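Local coordinates for sensor protein (PDB 3LIC), which is a putative membrane-bound histidine kinase whose extracellular domain, of PDC fold, probably senses external signals for a two-component regulatory system, at residues 220-231 against 244-255. Residues are numbered along the deposited sequence; the frame is centred on the assembly and turned at random.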
# COMPACT_ATOMS: atom_id res chain seq x y z
N PHE A 220 13.63 -14.77 -14.12
CA PHE A 220 13.05 -13.84 -13.16
C PHE A 220 11.63 -13.50 -13.63
O PHE A 220 10.67 -13.58 -12.86
CB PHE A 220 13.95 -12.60 -12.99
CG PHE A 220 13.53 -11.69 -11.87
CD1 PHE A 220 13.23 -12.20 -10.64
CD2 PHE A 220 13.42 -10.30 -12.08
CE1 PHE A 220 12.83 -11.40 -9.59
CE2 PHE A 220 13.02 -9.46 -11.03
CZ PHE A 220 12.72 -10.02 -9.77
N ALA A 221 11.46 -13.17 -14.90
CA ALA A 221 10.11 -12.82 -15.40
C ALA A 221 9.07 -13.96 -15.29
O ALA A 221 7.89 -13.70 -15.00
CB ALA A 221 10.17 -12.20 -16.83
N THR A 222 9.50 -15.22 -15.43
CA THR A 222 8.56 -16.37 -15.30
C THR A 222 8.12 -16.54 -13.87
O THR A 222 6.93 -16.76 -13.57
CB THR A 222 9.18 -17.72 -15.74
OG1 THR A 222 9.68 -17.60 -17.07
CG2 THR A 222 8.15 -18.84 -15.68
N LEU A 223 9.10 -16.46 -12.99
CA LEU A 223 8.87 -16.41 -11.56
C LEU A 223 7.78 -15.37 -11.21
O LEU A 223 6.80 -15.65 -10.51
CB LEU A 223 10.18 -16.07 -10.87
CG LEU A 223 10.11 -16.38 -9.41
CD1 LEU A 223 9.48 -17.78 -9.25
CD2 LEU A 223 11.50 -16.29 -8.86
N LEU A 224 7.96 -14.15 -11.71
CA LEU A 224 6.97 -13.10 -11.46
C LEU A 224 5.61 -13.48 -12.05
O LEU A 224 4.65 -13.49 -11.32
CB LEU A 224 7.47 -11.71 -11.93
CG LEU A 224 8.72 -11.15 -11.19
CD1 LEU A 224 9.14 -9.80 -11.71
CD2 LEU A 224 8.59 -11.07 -9.65
N ASN A 225 5.54 -13.82 -13.35
CA ASN A 225 4.28 -14.29 -14.02
C ASN A 225 3.56 -15.50 -13.43
O ASN A 225 2.37 -15.56 -13.41
CB ASN A 225 4.53 -14.62 -15.49
CG ASN A 225 5.04 -13.44 -16.25
OD1 ASN A 225 4.77 -12.29 -15.90
ND2 ASN A 225 5.81 -13.70 -17.31
N ASP A 226 4.31 -16.48 -12.97
CA ASP A 226 3.68 -17.64 -12.36
C ASP A 226 3.12 -17.30 -10.99
O ASP A 226 2.37 -18.07 -10.42
CB ASP A 226 4.66 -18.82 -12.24
CG ASP A 226 5.02 -19.45 -13.62
OD1 ASP A 226 4.44 -19.09 -14.68
OD2 ASP A 226 5.90 -20.33 -13.62
N GLY A 227 3.48 -16.13 -10.45
CA GLY A 227 3.03 -15.80 -9.10
C GLY A 227 3.53 -16.80 -8.07
O GLY A 227 2.80 -17.22 -7.19
N GLN A 228 4.78 -17.21 -8.18
CA GLN A 228 5.35 -18.16 -7.24
C GLN A 228 6.44 -17.49 -6.38
O GLN A 228 7.10 -16.56 -6.87
CB GLN A 228 5.96 -19.32 -8.05
CG GLN A 228 4.97 -20.02 -9.02
CD GLN A 228 4.43 -21.35 -8.48
OE1 GLN A 228 5.04 -22.40 -8.71
NE2 GLN A 228 3.30 -21.32 -7.79
N ALA A 229 6.64 -17.95 -5.15
CA ALA A 229 7.86 -17.68 -4.37
C ALA A 229 9.09 -18.28 -5.11
O ALA A 229 8.97 -19.36 -5.71
CB ALA A 229 7.74 -18.27 -2.97
N GLY A 230 10.24 -17.62 -5.11
CA GLY A 230 11.43 -18.20 -5.72
C GLY A 230 12.65 -17.30 -5.76
O GLY A 230 12.56 -16.13 -5.36
N GLN A 231 13.76 -17.81 -6.28
CA GLN A 231 15.02 -17.08 -6.34
C GLN A 231 15.43 -16.99 -7.82
O GLN A 231 15.20 -17.90 -8.56
CB GLN A 231 16.13 -17.83 -5.56
CG GLN A 231 16.13 -17.71 -3.97
CD GLN A 231 14.82 -18.17 -3.30
OE1 GLN A 231 14.53 -19.36 -3.25
NE2 GLN A 231 14.03 -17.21 -2.78
N ALA A 244 18.09 -12.14 -6.59
CA ALA A 244 16.77 -11.69 -6.07
C ALA A 244 16.02 -12.86 -5.49
O ALA A 244 16.19 -14.02 -5.91
CB ALA A 244 15.95 -11.08 -7.16
N SER A 245 15.19 -12.55 -4.52
CA SER A 245 14.36 -13.55 -3.92
C SER A 245 12.98 -12.96 -3.79
O SER A 245 12.82 -11.85 -3.28
CB SER A 245 14.91 -13.92 -2.55
OG SER A 245 14.10 -14.88 -1.95
N VAL A 246 11.98 -13.73 -4.22
CA VAL A 246 10.60 -13.31 -4.28
C VAL A 246 9.89 -14.11 -3.23
O VAL A 246 10.04 -15.32 -3.18
CB VAL A 246 9.98 -13.74 -5.64
CG1 VAL A 246 8.44 -13.45 -5.72
CG2 VAL A 246 10.74 -13.11 -6.80
N ALA A 247 9.08 -13.45 -2.39
CA ALA A 247 8.26 -14.16 -1.41
C ALA A 247 6.84 -13.67 -1.59
O ALA A 247 6.61 -12.50 -1.91
CB ALA A 247 8.73 -13.89 -0.02
N GLU A 248 5.90 -14.57 -1.35
CA GLU A 248 4.50 -14.23 -1.46
C GLU A 248 3.87 -13.75 -0.12
O GLU A 248 4.21 -14.22 0.97
CB GLU A 248 3.76 -15.42 -2.02
CG GLU A 248 2.32 -15.10 -2.25
CD GLU A 248 1.71 -15.95 -3.32
OE1 GLU A 248 1.76 -15.52 -4.50
OE2 GLU A 248 1.21 -17.05 -2.99
N VAL A 249 2.99 -12.77 -0.21
CA VAL A 249 2.14 -12.42 0.95
C VAL A 249 0.86 -13.31 1.00
O VAL A 249 0.06 -13.37 0.05
CB VAL A 249 1.76 -10.98 0.89
CG1 VAL A 249 0.89 -10.60 2.05
CG2 VAL A 249 3.00 -10.13 0.85
N ALA A 250 0.66 -14.01 2.11
CA ALA A 250 -0.46 -14.94 2.23
C ALA A 250 -1.81 -14.25 1.97
O ALA A 250 -2.06 -13.16 2.50
CB ALA A 250 -0.42 -15.56 3.58
N LYS A 251 -2.67 -14.84 1.14
CA LYS A 251 -4.06 -14.39 0.90
C LYS A 251 -4.16 -13.27 -0.12
O LYS A 251 -4.94 -13.38 -1.06
CB LYS A 251 -4.76 -13.87 2.17
CG LYS A 251 -5.01 -14.86 3.26
CD LYS A 251 -6.32 -14.48 3.96
CE LYS A 251 -6.54 -15.36 5.18
NZ LYS A 251 -5.40 -15.06 6.10
N LEU A 252 -3.41 -12.18 0.10
CA LEU A 252 -3.38 -11.10 -0.85
C LEU A 252 -2.60 -11.47 -2.09
O LEU A 252 -2.96 -11.07 -3.20
CB LEU A 252 -2.79 -9.84 -0.19
CG LEU A 252 -3.64 -9.20 0.92
CD1 LEU A 252 -2.71 -8.42 1.80
CD2 LEU A 252 -4.81 -8.31 0.39
N LYS A 253 -1.53 -12.24 -1.91
CA LYS A 253 -0.73 -12.74 -3.02
C LYS A 253 0.04 -11.59 -3.61
O LYS A 253 0.48 -11.64 -4.76
CB LYS A 253 -1.63 -13.36 -4.08
CG LYS A 253 -2.16 -14.69 -3.62
CD LYS A 253 -3.61 -14.79 -3.99
CE LYS A 253 -4.00 -16.24 -3.99
NZ LYS A 253 -2.90 -16.90 -4.75
N TRP A 254 0.18 -10.52 -2.84
CA TRP A 254 1.23 -9.60 -3.20
C TRP A 254 2.57 -10.33 -3.03
O TRP A 254 2.64 -11.35 -2.27
CB TRP A 254 1.18 -8.37 -2.31
CG TRP A 254 -0.07 -7.59 -2.42
CD1 TRP A 254 -1.26 -7.98 -3.01
CD2 TRP A 254 -0.31 -6.28 -1.88
NE1 TRP A 254 -2.19 -6.98 -2.88
CE2 TRP A 254 -1.63 -5.93 -2.19
CE3 TRP A 254 0.50 -5.36 -1.21
CZ2 TRP A 254 -2.18 -4.72 -1.80
CZ3 TRP A 254 -0.05 -4.16 -0.83
CH2 TRP A 254 -1.37 -3.85 -1.12
N ARG A 255 3.58 -9.79 -3.75
CA ARG A 255 4.98 -10.23 -3.67
C ARG A 255 5.97 -9.21 -3.07
O ARG A 255 5.92 -8.01 -3.34
CB ARG A 255 5.51 -10.60 -5.05
CG ARG A 255 5.40 -12.10 -5.42
CD ARG A 255 3.97 -12.52 -5.69
NE ARG A 255 3.25 -11.62 -6.60
CZ ARG A 255 3.35 -11.63 -7.93
NH1 ARG A 255 4.18 -12.46 -8.53
NH2 ARG A 255 2.62 -10.77 -8.65
O HOH W 1 5.91 -14.58 -8.14
O HOH W 2 3.03 -11.09 -11.94
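Gly230 and Val246 form an antiparallel hydrogen-bonded pair, with Val246 N 2.7 Å from Gly230 O and Gly230 N 3.0 Å from Val246 O. Helix 220-226 runs almost parallel to strand 244-248, their axes 10.2 Å apart at the closest. Val246 is the centre of the apolar contact. Its CG2 meets Phe220 CE1 at 3.9 Å and also touches CD2 of Leu223 and CD2 of Leu224. CG1, anti to the backbone N (chi1 174°), is instead turned to Gln228 O. Leu224 CD1 covers one face of the Phe220 ring, off centre. A CB on Gly230 would run into Leu223 CD1. In this PDC-fold domain the helix packs on an antiparallel sheet, here over the hairpin of strands 230-235 and 241-248, with helix 2-46 touching Gln231 and Ala247. Gln231 NE2 is modelled 2.5 Å from Ser245 OG, implausibly close for an ordinary hydrogen bond, so its detail is doubtful. Gly227 ends the helix in a Schellman motif. Arg255 NH1 reaches Leu224 O at 3.0 Å, in the carbonyl plane and on a lone pair; Gly227 N binds the same oxygen. Water 1 accepts from NH1 and donates to Leu223 O and Gln228 O. Arg255 NH2 is held by Asp187 O. A leucine in place of Arg255 would probably leave Leu224 O and water 1 without this donor and weaken the tie between the helix end and the sheet.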